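Local coordinates for uncharacterized hypothetical protein (Parabacteroides merdae, PDB 4EI0) that is of unknown function and belongs to the DUF4466 family, with a chain from a gut bacterium rich in antiparallel beta sheet, at residues Val27-Val32 against Phe253-Asp258; Ser149-Ala154 against Ser306-Lys311. All coordinates share one frame; numbering follows the deposited sequence. Where two conformers were deposited one is given.

Contact 1 of 2, residues Val27-Val32 against Phe253-Asp258; sequences VAPNIV and FIDDLD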
loop_
_atom_site.group_PDB
_atom_site.type_symbol
_atom_site.label_atom_id
_atom_site.label_comp_id
_atom_site.label_asym_id
_atom_site.label_seq_id
_atom_site.Cartn_x
_atom_site.Cartn_y
_atom_site.Cartn_z
ATOM N N VAL B 27 -13.734 18.662 -16.141
ATOM C CA VAL B 27 -13.968 19.265 -17.452
ATOM C C VAL B 27 -14.409 18.230 -18.481
ATOM O O VAL B 27 -14.895 18.603 -19.530
ATOM C CB VAL B 27 -12.712 20.002 -17.955
ATOM C CG1 VAL B 27 -12.415 21.189 -17.064
ATOM C CG2 VAL B 27 -11.535 19.051 -17.967
ATOM N N ALA B 28 -14.243 16.929 -18.208
ATOM C CA ALA B 28 -14.488 15.923 -19.238
ATOM C C ALA B 28 -15.989 15.592 -19.240
ATOM O O ALA B 28 -16.523 15.172 -18.234
ATOM C CB ALA B 28 -13.628 14.670 -19.048
ATOM N N PRO B 29 -16.681 15.800 -20.376
ATOM C CA PRO B 29 -18.098 15.482 -20.317
ATOM C C PRO B 29 -18.345 13.978 -20.115
ATOM O O PRO B 29 -17.588 13.144 -20.611
ATOM C CB PRO B 29 -18.640 15.930 -21.669
ATOM C CG PRO B 29 -17.585 16.771 -22.272
ATOM C CD PRO B 29 -16.286 16.287 -21.702
ATOM N N ASN B 30 -19.448 13.682 -19.435
ATOM C CA ASN B 30 -19.868 12.340 -19.091
ATOM C C ASN B 30 -20.865 11.898 -20.206
ATOM O O ASN B 30 -22.009 12.357 -20.231
ATOM C CB ASN B 30 -20.572 12.371 -17.733
ATOM C CG ASN B 30 -19.664 12.783 -16.601
ATOM O OD1 ASN B 30 -18.570 12.246 -16.469
ATOM N ND2 ASN B 30 -20.131 13.695 -15.753
ATOM N N ILE B 31 -20.377 11.054 -21.116
ATOM C CA ILE B 31 -21.069 10.601 -22.305
ATOM C C ILE B 31 -21.570 9.146 -22.123
ATOM O O ILE B 31 -20.838 8.255 -21.657
ATOM C CB ILE B 31 -20.131 10.697 -23.543
ATOM C CG1 ILE B 31 -19.736 12.162 -23.780
ATOM C CG2 ILE B 31 -20.852 10.207 -24.833
ATOM C CD1 ILE B 31 -18.541 12.319 -24.709
ATOM N N VAL B 32 -22.803 8.909 -22.521
ATOM C CA VAL B 32 -23.402 7.568 -22.557
ATOM C C VAL B 32 -22.463 6.525 -23.147
ATOM O O VAL B 32 -21.755 6.801 -24.116
ATOM C CB VAL B 32 -24.775 7.572 -23.282
ATOM C CG1 VAL B 32 -25.302 6.150 -23.441
ATOM C CG2 VAL B 32 -25.784 8.421 -22.481
ATOM N N PHE B 253 -12.213 19.943 -24.375
ATOM C CA PHE B 253 -13.346 19.090 -24.656
ATOM C C PHE B 253 -14.438 19.933 -25.305
ATOM O O PHE B 253 -14.741 21.041 -24.843
ATOM C CB PHE B 253 -13.882 18.480 -23.367
ATOM C CG PHE B 253 -12.866 17.656 -22.609
ATOM C CD1 PHE B 253 -12.068 18.227 -21.654
ATOM C CD2 PHE B 253 -12.729 16.309 -22.859
ATOM C CE1 PHE B 253 -11.158 17.468 -20.948
ATOM C CE2 PHE B 253 -11.786 15.544 -22.176
ATOM C CZ PHE B 253 -11.009 16.139 -21.219
ATOM N N ILE B 254 -15.047 19.378 -26.333
ATOM C CA ILE B 254 -16.291 19.909 -26.878
ATOM C C ILE B 254 -17.403 19.354 -26.031
ATOM O O ILE B 254 -17.511 18.119 -25.845
ATOM C CB ILE B 254 -16.493 19.478 -28.334
ATOM C CG1 ILE B 254 -15.337 20.019 -29.193
ATOM C CG2 ILE B 254 -17.847 19.931 -28.888
ATOM C CD1 ILE B 254 -15.271 19.293 -30.522
ATOM N N ASP B 255 -18.232 20.242 -25.521
ATOM C CA ASP B 255 -19.339 19.831 -24.660
ATOM C C ASP B 255 -20.653 20.290 -25.306
ATOM O O ASP B 255 -20.681 20.905 -26.416
ATOM C CB ASP B 255 -19.151 20.362 -23.210
ATOM C CG ASP B 255 -19.955 19.567 -22.142
ATOM O OD1 ASP B 255 -20.770 18.685 -22.478
ATOM O OD2 ASP B 255 -19.782 19.867 -20.943
ATOM N N ASP B 256 -21.748 19.980 -24.635
ATOM C CA ASP B 256 -23.071 20.346 -25.129
ATOM C C ASP B 256 -23.202 21.858 -25.463
ATOM O O ASP B 256 -23.815 22.222 -26.429
ATOM C CB ASP B 256 -24.153 19.959 -24.107
ATOM C CG ASP B 256 -24.229 18.431 -23.828
ATOM O OD1 ASP B 256 -23.257 17.680 -24.028
ATOM O OD2 ASP B 256 -25.327 17.984 -23.414
ATOM N N LEU B 257 -22.667 22.726 -24.625
ATOM C CA LEU B 257 -22.875 24.167 -24.803
ATOM C C LEU B 257 -22.209 24.665 -26.107
ATOM O O LEU B 257 -22.740 25.529 -26.792
ATOM C CB LEU B 257 -22.357 24.937 -23.575
ATOM C CG LEU B 257 -22.311 26.479 -23.674
ATOM C CD1 LEU B 257 -23.742 27.019 -23.725
ATOM C CD2 LEU B 257 -21.465 27.094 -22.554
ATOM N N ASP B 258 -21.061 24.089 -26.452
ATOM C CA ASP B 258 -20.353 24.405 -27.694
ATOM C C ASP B 258 -21.230 24.078 -28.908
ATOM O O ASP B 258 -21.226 24.815 -29.885
ATOM C CB ASP B 258 -19.057 23.600 -27.789
ATOM C CG ASP B 258 -18.116 23.891 -26.626
ATOM O OD1 ASP B 258 -17.799 25.070 -26.412
ATOM O OD2 ASP B 258 -17.702 22.954 -25.899
#
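Phe253 lays one face of its ring against Ala28. This is a CH-pi contact: CA of Ala28 stands 3.8 Å from the centroid of the Phe253 ring, only 3° off the ring normal. CB of Ala28 lies over the same face, 3.7 Å from CZ of Phe253 and about as near to CE2.

Two apolar contacts flank this CH-pi contact. CG2 of Val27 comes to 3.4 Å from CE1 of Phe253, and the two side chains cross at about a right angle. CD of Pro29 is 3.7 Å from CB of Phe253. CB and CG of Pro29 also lie against OD1 and CG of the Asp255 carboxylate, the two side chains running opposite ways. Asp255 was modelled in two conformers, so this approach is less certain.

No hydrogen bond links the two segments. Within 253-258, Asp258 OD2 accepts from N of Asp255 at 2.8 Å, in a nearly straight bond (172°) that uses the anti lone pair. Asp258 is the third residue of helix 256-261 and so holds N of the N-cap residue, Asp255; the Asp255 side chain makes no capping bond. Backbone oxygens find partners further off: O of Pro29 accepts from NE2 of Gln244, and O of Ile254 from NZ of Lys308. Arg243 and Gln244 of helix 243-246 also touch Phe253.

The loop after strand 17-22 therefore meets the lead-in to helix 256-261 through shape and van der Waals contact, while the hydrogen bonds lie within 253-258 or run to surrounding residues.

Contact 2 of 2, residues Ser149-Ala154 against Ser306-Lys311; sequences SKMDMA and SVKRYK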
loop_
_atom_site.group_PDB
_atom_site.type_symbol
_atom_site.label_atom_id
_atom_site.label_comp_id
_atom_site.label_asym_id
_atom_site.label_seq_id
_atom_site.Cartn_x
_atom_site.Cartn_y
_atom_site.Cartn_z
ATOM N N SER B 149 -24.073 14.186 -20.383
ATOM C CA SER B 149 -24.193 14.886 -21.619
ATOM C C SER B 149 -25.367 14.301 -22.437
ATOM O O SER B 149 -25.720 13.160 -22.263
ATOM C CB SER B 149 -22.917 14.668 -22.390
ATOM O OG SER B 149 -22.987 15.246 -23.672
ATOM N N LYS B 150 -25.897 15.099 -23.361
ATOM C CA LYS B 150 -26.805 14.618 -24.433
ATOM C C LYS B 150 -26.077 14.033 -25.625
ATOM O O LYS B 150 -26.693 13.442 -26.533
ATOM C CB LYS B 150 -27.687 15.757 -24.931
ATOM C CG LYS B 150 -28.725 16.225 -23.910
ATOM C CD LYS B 150 -29.640 17.344 -24.428
ATOM C CE LYS B 150 -29.909 17.272 -25.934
ATOM N NZ LYS B 150 -31.049 18.144 -26.350
HETATM N N MSE B 151 -24.768 14.182 -25.646
HETATM C CA MSE B 151 -24.015 13.846 -26.851
HETATM C C MSE B 151 -23.913 12.349 -27.073
HETATM O O MSE B 151 -23.992 11.554 -26.134
HETATM C CB MSE B 151 -22.604 14.427 -26.796
HETATM C CG MSE B 151 -22.532 15.909 -26.909
HETATM SE SE MSE B 151 -20.691 16.609 -26.877
HETATM C CE MSE B 151 -20.206 15.904 -25.068
ATOM N N ASP B 152 -23.764 11.991 -28.340
ATOM C CA ASP B 152 -23.287 10.690 -28.779
ATOM C C ASP B 152 -21.891 10.844 -29.298
ATOM O O ASP B 152 -21.526 11.918 -29.806
ATOM C CB ASP B 152 -24.147 10.156 -29.912
ATOM C CG ASP B 152 -25.459 9.543 -29.424
ATOM O OD1 ASP B 152 -25.408 8.577 -28.649
ATOM O OD2 ASP B 152 -26.547 10.025 -29.830
HETATM N N MSE B 153 -21.099 9.783 -29.194
HETATM C CA MSE B 153 -19.754 9.780 -29.715
HETATM C C MSE B 153 -19.383 8.444 -30.366
HETATM O O MSE B 153 -19.670 7.383 -29.819
HETATM C CB MSE B 153 -18.797 10.103 -28.550
HETATM C CG MSE B 153 -17.407 9.896 -28.949
HETATM SE SE MSE B 153 -16.159 10.650 -27.626
HETATM C CE MSE B 153 -16.590 9.564 -26.005
ATOM N N ALA B 154 -18.721 8.490 -31.518
ATOM C CA ALA B 154 -18.273 7.273 -32.247
ATOM C C ALA B 154 -16.822 7.540 -32.626
ATOM O O ALA B 154 -16.524 8.596 -33.200
ATOM C CB ALA B 154 -19.134 7.074 -33.480
ATOM N N SER B 306 -13.506 10.365 -36.089
ATOM C CA SER B 306 -14.223 10.254 -34.836
ATOM C C SER B 306 -15.221 11.421 -34.740
ATOM O O SER B 306 -14.916 12.513 -35.165
ATOM C CB SER B 306 -13.232 10.330 -33.696
ATOM O OG SER B 306 -12.269 9.289 -33.831
ATOM N N VAL B 307 -16.393 11.201 -34.166
ATOM C CA VAL B 307 -17.514 12.179 -34.257
ATOM C C VAL B 307 -18.202 12.305 -32.929
ATOM O O VAL B 307 -18.452 11.299 -32.268
ATOM C CB VAL B 307 -18.542 11.732 -35.331
ATOM C CG1 VAL B 307 -19.771 12.649 -35.403
ATOM C CG2 VAL B 307 -17.884 11.553 -36.687
ATOM N N LYS B 308 -18.444 13.540 -32.505
ATOM C CA LYS B 308 -19.411 13.871 -31.485
ATOM C C LYS B 308 -20.634 14.422 -32.177
ATOM O O LYS B 308 -20.510 15.179 -33.145
ATOM C CB LYS B 308 -18.878 14.889 -30.527
ATOM C CG LYS B 308 -18.004 14.282 -29.448
ATOM C CD LYS B 308 -17.334 15.308 -28.564
ATOM C CE LYS B 308 -16.639 14.687 -27.343
ATOM N NZ LYS B 308 -16.015 15.714 -26.473
ATOM N N ARG B 309 -21.810 13.985 -31.730
ATOM C CA ARG B 309 -23.115 14.494 -32.297
ATOM C C ARG B 309 -24.015 14.971 -31.171
ATOM O O ARG B 309 -24.004 14.401 -30.076
ATOM C CB ARG B 309 -23.785 13.386 -33.087
ATOM C CG ARG B 309 -25.070 13.799 -33.801
ATOM C CD ARG B 309 -25.849 12.635 -34.383
ATOM N NE ARG B 309 -26.395 11.777 -33.352
ATOM C CZ ARG B 309 -27.170 10.713 -33.563
ATOM N NH1 ARG B 309 -27.540 10.371 -34.784
ATOM N NH2 ARG B 309 -27.580 9.985 -32.519
ATOM N N TYR B 310 -24.790 16.026 -31.428
ATOM C CA TYR B 310 -25.668 16.620 -30.440
ATOM C C TYR B 310 -27.019 16.909 -31.124
ATOM O O TYR B 310 -27.067 17.554 -32.172
ATOM C CB TYR B 310 -25.032 17.922 -29.904
ATOM C CG TYR B 310 -25.863 18.687 -28.889
ATOM C CD1 TYR B 310 -25.791 18.397 -27.576
ATOM C CD2 TYR B 310 -26.745 19.676 -29.291
ATOM C CE1 TYR B 310 -26.558 19.086 -26.641
ATOM C CE2 TYR B 310 -27.517 20.364 -28.388
ATOM C CZ TYR B 310 -27.431 20.041 -27.049
ATOM O OH TYR B 310 -28.172 20.718 -26.121
ATOM N N LYS B 311 -28.085 16.403 -30.532
ATOM C CA LYS B 311 -29.436 16.631 -31.006
ATOM C C LYS B 311 -29.969 17.956 -30.510
ATOM O O LYS B 311 -30.117 18.183 -29.296
ATOM C CB LYS B 311 -30.386 15.523 -30.535
ATOM C CG LYS B 311 -31.781 15.641 -31.213
ATOM C CD LYS B 311 -32.899 14.960 -30.452
ATOM C CE LYS B 311 -33.562 13.844 -31.242
ATOM N NZ LYS B 311 -33.188 12.513 -30.667
HETATM O O HOH W 1 -27.812 14.154 -28.695
HETATM O O HOH W 2 -26.446 12.670 -30.609
#
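Asp152 OD2 is gripped by Arg309 and by a water. NH2 of Arg309 donates to OD2 of Asp152 at 2.9 Å, the hydrogen bond of a salt bridge. The carboxylate oxygen lies at the edge of the guanidinium, near its plane, yet NH2 reaches it from above the carboxylate plane, and the two planes are 64° apart. The water donates to Asp152 OD2 at 2.8 Å and accepts from NE of Arg309. Both charges have further partners: Asp152 OD1 pairs with Arg121, and NH1 of Arg309 is bound by the backbone oxygens of Phe168 and Asn170.

The backbones beneath run antiparallel, strand 152-159 forming an outer strand of its five-stranded sheet beside 302-311. Asp152 with Arg309 and Ala154 with Val307 are hydrogen-bonded pairs. N of Arg309 donates to O of Asp152 at 2.8 Å. Met153 with Lys308 is the non-hydrogen-bonded pair between them. Their side chains run alongside each other, pointing the same way, on the face opposite Asp152 and Arg309, with SE of selenomethionine Met153 4.1 Å from CE of Lys308. NZ of Lys308 makes a salt bridge with Asp242.

At the far end Lys150 NZ donates to O of Lys311 at 3.1 Å, nearly along the C=O axis. Its chain bends at chi3 (32°), putting CE 3.9 Å from OH of Tyr310. An alanine here would probably leave O of Lys311 without its ammonium partner and open a gap beside the Tyr310 hydroxyl. That hydroxyl is hydrogen-bonded to Glu260. CG of Met151 meets the edge of the Tyr310 ring, 4.2 Å from CD1.

How the contacts relate
The centres of contact 1 and contact 2 are about 9 Å apart, and the two touch. Their segments alternate along the chain: 27-32, 149-154, 253-258, then 306-311. Segment 27-32 follows strand 17-22 of a sheet in the N-terminal half. Segments 149-154 and 306-311 lie on neighbouring strands, 152-159 and 302-311, of one sheet; 253-258 leads into helix 256-261, which packs against it. Ser149 ties the contacts together: its OG probably bonds to OD1 of Asp256, and its N to O of Asn30. Both contacts thus lie where the N-terminal and C-terminal halves meet, with contact 1 joining the halves and contact 2 pairing strands within the C-terminal one.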